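Local coordinates for protein HicA3 Toxin (Yersinia pestis, PDB 4P78) that serves as the toxin of a bacterial toxin-antitoxin pair, is bound here by the antitoxin HicB3, and probably cleaves RNA as other HicA proteins do, at residues L6-W15 against Q58-S66; N24-C32 against I39-K47. All coordinates share one frame; numbering follows the deposited sequence.

Contact 1 of 2, residues L6-W15 against Q58-S66; sequences LIKRLEDAGW and QKIAGIKLS
Ile-63 reaches back onto helix 3-12 with two of its branches. Its CG1 stands between the backbone N and the carbonyl carbon (chi1 60°). This sends CD1 to Leu-6 CD1, 3.6 Å away, with the two side chains at about a right angle. The other branch, CG2, lies 3.5 Å from Leu-10 CD2. Ala-61 CB presses on Leu-10 CD2 as well, at 3.4 Å, so this corner is tight. Ala-61 also meets Trp-15. The indole NE1 makes a weak hydrogen bond to Ala-61 O, which sits at the ring edge. Trp-15 N bonds Leu-10 O in the Schellman motif that ends the helix at Gly-14.

The chain end is looser and more polar, with Lys-64 and Ser-66 exposed. Arg-9 lies along it with an extended chain. NH1 bonds Lys-64 O at 3.0 Å from above the carbonyl plane, and the bond is bent (136°). A straighter but weak bond joins NH1 to Ser-66 OG at the guanidinium edge. NH2 forms a salt bridge with Glu-5. A water bridges Arg-9 O and Lys-64 N. Thus an apolar cluster holds the end of helix 51-61 and Ile-63 against helix 3-12, while bent, weak or water-mediated bonds tie down the tail.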
# COMPACT_ATOMS: atom_id res chain seq x y z
N LEU C 6 8.69 24.97 4.16
CA LEU C 6 8.50 24.48 2.79
C LEU C 6 7.69 25.48 1.96
O LEU C 6 8.06 25.79 0.83
CB LEU C 6 7.79 23.11 2.79
CG LEU C 6 7.36 22.58 1.41
CD1 LEU C 6 8.52 22.60 0.43
CD2 LEU C 6 6.78 21.15 1.53
N ILE C 7 6.61 25.98 2.54
CA ILE C 7 5.78 27.01 1.90
C ILE C 7 6.61 28.26 1.55
O ILE C 7 6.50 28.81 0.45
CB ILE C 7 4.58 27.40 2.80
CG1 ILE C 7 3.60 26.22 2.92
CG2 ILE C 7 3.88 28.65 2.28
CD1 ILE C 7 2.38 26.52 3.78
N LYS C 8 7.46 28.70 2.47
CA LYS C 8 8.30 29.87 2.17
C LYS C 8 9.36 29.55 1.11
O LYS C 8 9.68 30.40 0.29
CB LYS C 8 8.91 30.41 3.46
CG LYS C 8 7.81 30.91 4.44
CD LYS C 8 8.19 30.79 5.92
CE LYS C 8 6.95 30.92 6.81
NZ LYS C 8 7.17 30.38 8.19
N ARG C 9 9.86 28.31 1.07
CA ARG C 9 10.74 27.93 -0.03
C ARG C 9 9.99 27.90 -1.37
O ARG C 9 10.56 28.23 -2.41
CB ARG C 9 11.40 26.58 0.24
CG ARG C 9 12.49 26.67 1.30
CD ARG C 9 12.99 25.31 1.70
NE ARG C 9 13.96 25.40 2.79
CZ ARG C 9 15.25 25.65 2.61
NH1 ARG C 9 15.72 25.83 1.38
NH2 ARG C 9 16.07 25.72 3.65
N LEU C 10 8.71 27.53 -1.33
CA LEU C 10 7.89 27.54 -2.55
C LEU C 10 7.62 28.98 -3.01
O LEU C 10 7.59 29.27 -4.21
CB LEU C 10 6.58 26.78 -2.31
CG LEU C 10 6.71 25.25 -2.27
CD1 LEU C 10 5.51 24.58 -1.64
CD2 LEU C 10 6.90 24.71 -3.68
N GLU C 11 7.43 29.89 -2.06
CA GLU C 11 7.23 31.29 -2.37
C GLU C 11 8.49 31.89 -2.98
O GLU C 11 8.41 32.68 -3.92
CB GLU C 11 6.82 32.08 -1.13
CG GLU C 11 5.40 31.80 -0.68
CD GLU C 11 5.05 32.56 0.59
OE1 GLU C 11 5.94 32.69 1.45
OE2 GLU C 11 3.90 33.03 0.72
N ASP C 12 9.65 31.50 -2.45
CA ASP C 12 10.92 31.91 -3.02
C ASP C 12 11.05 31.47 -4.49
O ASP C 12 11.75 32.11 -5.27
CB ASP C 12 12.09 31.34 -2.21
CG ASP C 12 12.22 31.98 -0.83
OD1 ASP C 12 11.67 33.09 -0.62
OD2 ASP C 12 12.89 31.38 0.04
N ALA C 13 10.37 30.39 -4.86
CA ALA C 13 10.44 29.89 -6.22
C ALA C 13 9.30 30.43 -7.08
O ALA C 13 9.07 29.94 -8.19
CB ALA C 13 10.43 28.36 -6.23
N GLY C 14 8.58 31.42 -6.56
CA GLY C 14 7.56 32.10 -7.35
C GLY C 14 6.13 31.62 -7.16
O GLY C 14 5.21 32.12 -7.81
N TRP C 15 5.94 30.64 -6.28
CA TRP C 15 4.60 30.15 -5.96
C TRP C 15 3.91 31.06 -4.94
O TRP C 15 4.57 31.74 -4.16
CB TRP C 15 4.69 28.71 -5.42
CG TRP C 15 5.14 27.74 -6.47
CD1 TRP C 15 6.43 27.51 -6.88
CD2 TRP C 15 4.31 26.90 -7.29
NE1 TRP C 15 6.44 26.58 -7.90
CE2 TRP C 15 5.15 26.19 -8.17
CE3 TRP C 15 2.93 26.68 -7.36
CZ2 TRP C 15 4.67 25.27 -9.10
CZ3 TRP C 15 2.44 25.77 -8.28
CH2 TRP C 15 3.31 25.07 -9.14
N GLN C 58 11.08 19.64 -5.17
CA GLN C 58 12.11 20.25 -6.02
C GLN C 58 11.88 19.88 -7.48
O GLN C 58 12.00 20.71 -8.37
CB GLN C 58 13.51 19.82 -5.59
CG GLN C 58 14.61 20.39 -6.49
CD GLN C 58 15.99 19.86 -6.12
OE1 GLN C 58 16.15 18.69 -5.80
NE2 GLN C 58 16.98 20.74 -6.16
N LYS C 59 11.52 18.62 -7.71
CA LYS C 59 11.35 18.13 -9.06
C LYS C 59 10.25 18.92 -9.78
O LYS C 59 10.42 19.30 -10.94
CB LYS C 59 11.04 16.64 -9.02
CG LYS C 59 10.94 15.99 -10.35
CD LYS C 59 10.85 14.48 -10.18
CE LYS C 59 10.69 13.80 -11.52
NZ LYS C 59 11.91 13.99 -12.35
N ILE C 60 9.17 19.20 -9.08
CA ILE C 60 7.97 19.83 -9.64
C ILE C 60 7.95 21.35 -9.53
O ILE C 60 7.46 22.05 -10.42
CB ILE C 60 6.69 19.28 -8.94
CG1 ILE C 60 6.57 17.79 -9.18
CG2 ILE C 60 5.43 20.00 -9.43
CD1 ILE C 60 6.73 17.44 -10.62
N ALA C 61 8.48 21.88 -8.44
CA ALA C 61 8.33 23.30 -8.16
C ALA C 61 9.64 24.06 -8.26
O ALA C 61 9.64 25.28 -8.41
CB ALA C 61 7.71 23.49 -6.80
N GLY C 62 10.76 23.35 -8.16
CA GLY C 62 12.05 23.98 -8.36
C GLY C 62 12.58 24.76 -7.17
O GLY C 62 13.35 25.70 -7.32
N ILE C 63 12.17 24.35 -5.98
CA ILE C 63 12.66 24.97 -4.75
C ILE C 63 14.10 24.59 -4.45
O ILE C 63 14.63 23.61 -4.98
CB ILE C 63 11.79 24.56 -3.56
CG1 ILE C 63 11.82 23.04 -3.39
CG2 ILE C 63 10.37 25.02 -3.77
CD1 ILE C 63 11.05 22.55 -2.17
N LYS C 64 14.74 25.38 -3.59
CA LYS C 64 15.99 25.01 -2.94
C LYS C 64 15.68 24.07 -1.79
O LYS C 64 14.73 24.30 -1.05
CB LYS C 64 16.72 26.24 -2.37
CG LYS C 64 17.28 27.20 -3.38
CD LYS C 64 17.65 28.51 -2.69
CE LYS C 64 18.69 28.28 -1.59
NZ LYS C 64 19.07 29.56 -0.91
N LEU C 65 16.47 23.01 -1.64
CA LEU C 65 16.35 22.14 -0.48
C LEU C 65 17.39 22.58 0.54
O LEU C 65 17.23 22.35 1.73
CB LEU C 65 16.54 20.67 -0.87
CG LEU C 65 15.58 20.16 -1.95
CD1 LEU C 65 15.72 18.66 -2.16
CD2 LEU C 65 14.16 20.54 -1.60
N SER C 66 18.44 23.22 0.03
CA SER C 66 19.53 23.75 0.84
C SER C 66 20.20 22.66 1.65
O SER C 66 20.86 21.79 1.09
CB SER C 66 19.03 24.88 1.75
OG SER C 66 18.95 26.10 1.03
O HOH W 1 13.21 27.74 -3.00
O HOH W 2 8.62 26.41 -10.54

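Contact 2 of 2, residues N24-C32 against I39-K47; sequences NSGSHVTLC and IITLPYPRK
Val-29 and Leu-42 form a hydrogen-bonded pair of the antiparallel ladder between strands 27-33 and 36-44. The bonds are Val-29 N to Leu-42 O and Leu-42 N to Val-29 O, both 2.9 Å. Leu-31 and Ile-40 are the next hydrogen-bonded pair, with Leu-31 N to Ile-40 O at 2.8 Å. Between these rungs, Thr-30 and Thr-41 are a non-hydrogen-bonded pair. Here Thr-30 CA lies 3.2 Å from Ile-40 O in a CA-H...O contact.

Between the two segments, the side-chain hydrogen bond is that of Ser-27. Its OG donates to Tyr-44 O at 3.0 Å, from above the carbonyl plane of Tyr-44 (50° out of it). The hydroxyl is set between its own backbone N and carbonyl carbon (chi1 83°). It also lies at the edge of the Tyr-44 ring, near the ring plane.

Apolar contacts follow on the same face. Val-29 CG2 sits over the Tyr-44 ring, 4.0 Å from its centroid, in a CH-pi contact. Leu-31 CD1 meets Leu-42 CD1 at 3.8 Å. On the other face, Thr-30 and Thr-41 lie side by side and point the same way. Thr-30 OG1 bonds Arg-18, and Thr-41 OG1 bonds His-45 of the HicB3 antitoxin chain.

Strands 27-33 and 36-44 form a hairpin in the three-stranded antiparallel sheet. Strand 27-33 is central, and on its other flank strand 16-22 bonds the backbones of His-28 and Thr-30. Helix 3-12 packs against the face of Ile-40 and Leu-42, through Leu-6 and Leu-10.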
# COMPACT_ATOMS: atom_id res chain seq x y z
N ASN C 24 -11.95 15.75 6.30
CA ASN C 24 -12.15 14.89 7.47
C ASN C 24 -10.90 14.14 7.98
O ASN C 24 -10.97 12.94 8.23
CB ASN C 24 -13.24 13.85 7.16
CG ASN C 24 -14.60 14.48 6.95
OD1 ASN C 24 -14.90 15.55 7.50
ND2 ASN C 24 -15.44 13.83 6.16
N SER C 25 -9.78 14.84 8.13
CA SER C 25 -8.57 14.24 8.72
C SER C 25 -7.52 15.27 9.13
O SER C 25 -6.67 15.01 9.99
CB SER C 25 -7.93 13.23 7.77
OG SER C 25 -8.77 12.12 7.50
N GLY C 26 -7.57 16.44 8.50
CA GLY C 26 -6.62 17.51 8.73
C GLY C 26 -6.82 18.55 7.65
O GLY C 26 -7.74 18.42 6.85
N SER C 27 -5.97 19.57 7.62
CA SER C 27 -6.12 20.58 6.59
C SER C 27 -5.00 20.49 5.54
O SER C 27 -4.04 19.70 5.66
CB SER C 27 -6.22 21.99 7.21
OG SER C 27 -4.95 22.56 7.50
N HIS C 28 -5.17 21.28 4.49
CA HIS C 28 -4.29 21.29 3.34
C HIS C 28 -4.06 22.74 2.96
O HIS C 28 -4.90 23.58 3.24
CB HIS C 28 -4.90 20.53 2.16
CG HIS C 28 -5.46 19.20 2.51
ND1 HIS C 28 -4.78 18.02 2.26
CD2 HIS C 28 -6.62 18.85 3.12
CE1 HIS C 28 -5.51 17.00 2.69
NE2 HIS C 28 -6.63 17.48 3.20
N VAL C 29 -2.93 23.01 2.31
CA VAL C 29 -2.71 24.32 1.71
C VAL C 29 -2.50 24.10 0.20
O VAL C 29 -1.72 23.23 -0.19
CB VAL C 29 -1.52 25.05 2.38
CG1 VAL C 29 -1.15 26.33 1.63
CG2 VAL C 29 -1.84 25.37 3.84
N THR C 30 -3.24 24.83 -0.63
CA THR C 30 -2.98 24.82 -2.07
C THR C 30 -2.17 26.05 -2.49
O THR C 30 -2.30 27.14 -1.91
CB THR C 30 -4.28 24.77 -2.92
OG1 THR C 30 -5.08 25.95 -2.73
CG2 THR C 30 -5.10 23.52 -2.59
N LEU C 31 -1.30 25.86 -3.47
CA LEU C 31 -0.51 26.98 -3.99
C LEU C 31 -0.63 27.00 -5.50
O LEU C 31 -0.91 25.98 -6.12
CB LEU C 31 0.96 26.87 -3.60
CG LEU C 31 1.25 26.83 -2.09
CD1 LEU C 31 1.39 25.37 -1.58
CD2 LEU C 31 2.49 27.66 -1.80
N CYS C 32 -0.41 28.18 -6.07
CA CYS C 32 -0.40 28.36 -7.51
C CYS C 32 0.75 29.28 -7.87
O CYS C 32 1.34 29.93 -7.01
CB CYS C 32 -1.72 28.94 -7.99
SG CYS C 32 -2.12 30.53 -7.25
N ILE C 39 -1.27 23.28 -9.79
CA ILE C 39 -1.55 23.44 -8.37
C ILE C 39 -0.59 22.57 -7.58
O ILE C 39 -0.25 21.46 -8.00
CB ILE C 39 -3.02 23.03 -8.03
CG1 ILE C 39 -4.02 23.99 -8.67
CG2 ILE C 39 -3.23 22.97 -6.51
CD1 ILE C 39 -4.12 25.34 -8.00
N ILE C 40 -0.12 23.08 -6.45
CA ILE C 40 0.53 22.23 -5.47
C ILE C 40 -0.38 22.11 -4.26
O ILE C 40 -0.85 23.11 -3.72
CB ILE C 40 1.91 22.77 -5.07
CG1 ILE C 40 2.85 22.70 -6.28
CG2 ILE C 40 2.50 21.96 -3.89
CD1 ILE C 40 4.23 23.16 -6.01
N THR C 41 -0.69 20.87 -3.87
CA THR C 41 -1.47 20.60 -2.67
C THR C 41 -0.57 19.98 -1.60
O THR C 41 0.01 18.89 -1.80
CB THR C 41 -2.67 19.64 -2.95
OG1 THR C 41 -3.53 20.20 -3.95
CG2 THR C 41 -3.48 19.42 -1.69
N LEU C 42 -0.45 20.67 -0.48
CA LEU C 42 0.39 20.26 0.65
C LEU C 42 -0.41 19.89 1.88
O LEU C 42 -1.38 20.58 2.22
CB LEU C 42 1.36 21.37 1.04
CG LEU C 42 2.49 21.75 0.10
CD1 LEU C 42 3.28 22.92 0.69
CD2 LEU C 42 3.36 20.52 -0.07
N PRO C 43 0.01 18.83 2.59
CA PRO C 43 -0.53 18.57 3.93
C PRO C 43 -0.07 19.67 4.89
O PRO C 43 1.07 20.12 4.79
CB PRO C 43 0.08 17.22 4.32
CG PRO C 43 1.36 17.16 3.55
CD PRO C 43 1.10 17.91 2.24
N TYR C 44 -0.91 20.09 5.82
CA TYR C 44 -0.53 21.19 6.72
C TYR C 44 -1.36 21.13 8.00
O TYR C 44 -2.55 20.83 7.96
CB TYR C 44 -0.69 22.54 5.98
CG TYR C 44 -0.74 23.78 6.87
CD1 TYR C 44 0.42 24.51 7.14
CD2 TYR C 44 -1.93 24.22 7.41
CE1 TYR C 44 0.37 25.63 7.95
CE2 TYR C 44 -1.99 25.33 8.22
CZ TYR C 44 -0.84 26.03 8.48
OH TYR C 44 -0.92 27.13 9.29
N PRO C 45 -0.72 21.39 9.15
CA PRO C 45 0.71 21.67 9.34
C PRO C 45 1.50 20.41 9.72
O PRO C 45 0.96 19.53 10.39
CB PRO C 45 0.70 22.68 10.48
CG PRO C 45 -0.47 22.23 11.34
CD PRO C 45 -1.49 21.62 10.40
N ARG C 46 2.76 20.33 9.30
CA ARG C 46 3.59 19.17 9.60
C ARG C 46 4.87 19.64 10.28
O ARG C 46 5.46 20.64 9.86
CB ARG C 46 3.93 18.39 8.32
CG ARG C 46 2.74 18.04 7.45
CD ARG C 46 1.72 17.23 8.23
NE ARG C 46 2.25 15.93 8.64
CZ ARG C 46 1.61 15.09 9.45
NH1 ARG C 46 0.43 15.41 9.94
NH2 ARG C 46 2.16 13.93 9.76
N LYS C 47 5.33 18.90 11.29
CA LYS C 47 6.56 19.26 12.00
C LYS C 47 7.80 18.69 11.31
O LYS C 47 8.92 19.08 11.61
CB LYS C 47 6.51 18.76 13.45
CG LYS C 47 5.29 19.21 14.23
CD LYS C 47 4.46 18.01 14.67
CE LYS C 47 3.80 18.23 16.03
NZ LYS C 47 2.84 17.12 16.35

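How the contacts relate
Contact 1 joins helix 3-12 and Trp-15 to the end of helix 51-61 and the C-terminal tail. Contact 2 pairs two strands of the sheet on which the helices pack. Their centres are about 15 Å apart. Both strands of contact 2 fall in the chain between the two segments of contact 1. The two share one apolar core. Ala-61 CB lies 3.6 Å from Ile-40 CD1, and Leu-10 CD1 lies 3.6 Å from Leu-42 CD1. Trp-15 CE3 comes within 3.4 Å of Cys-32 C. The order helix, three strands, helix matches the double-stranded-RNA-binding-like fold of HicA toxins. HicB3 engages contact 2 more broadly, while it touches contact 1 by packing on Lys-59 and Ile-60.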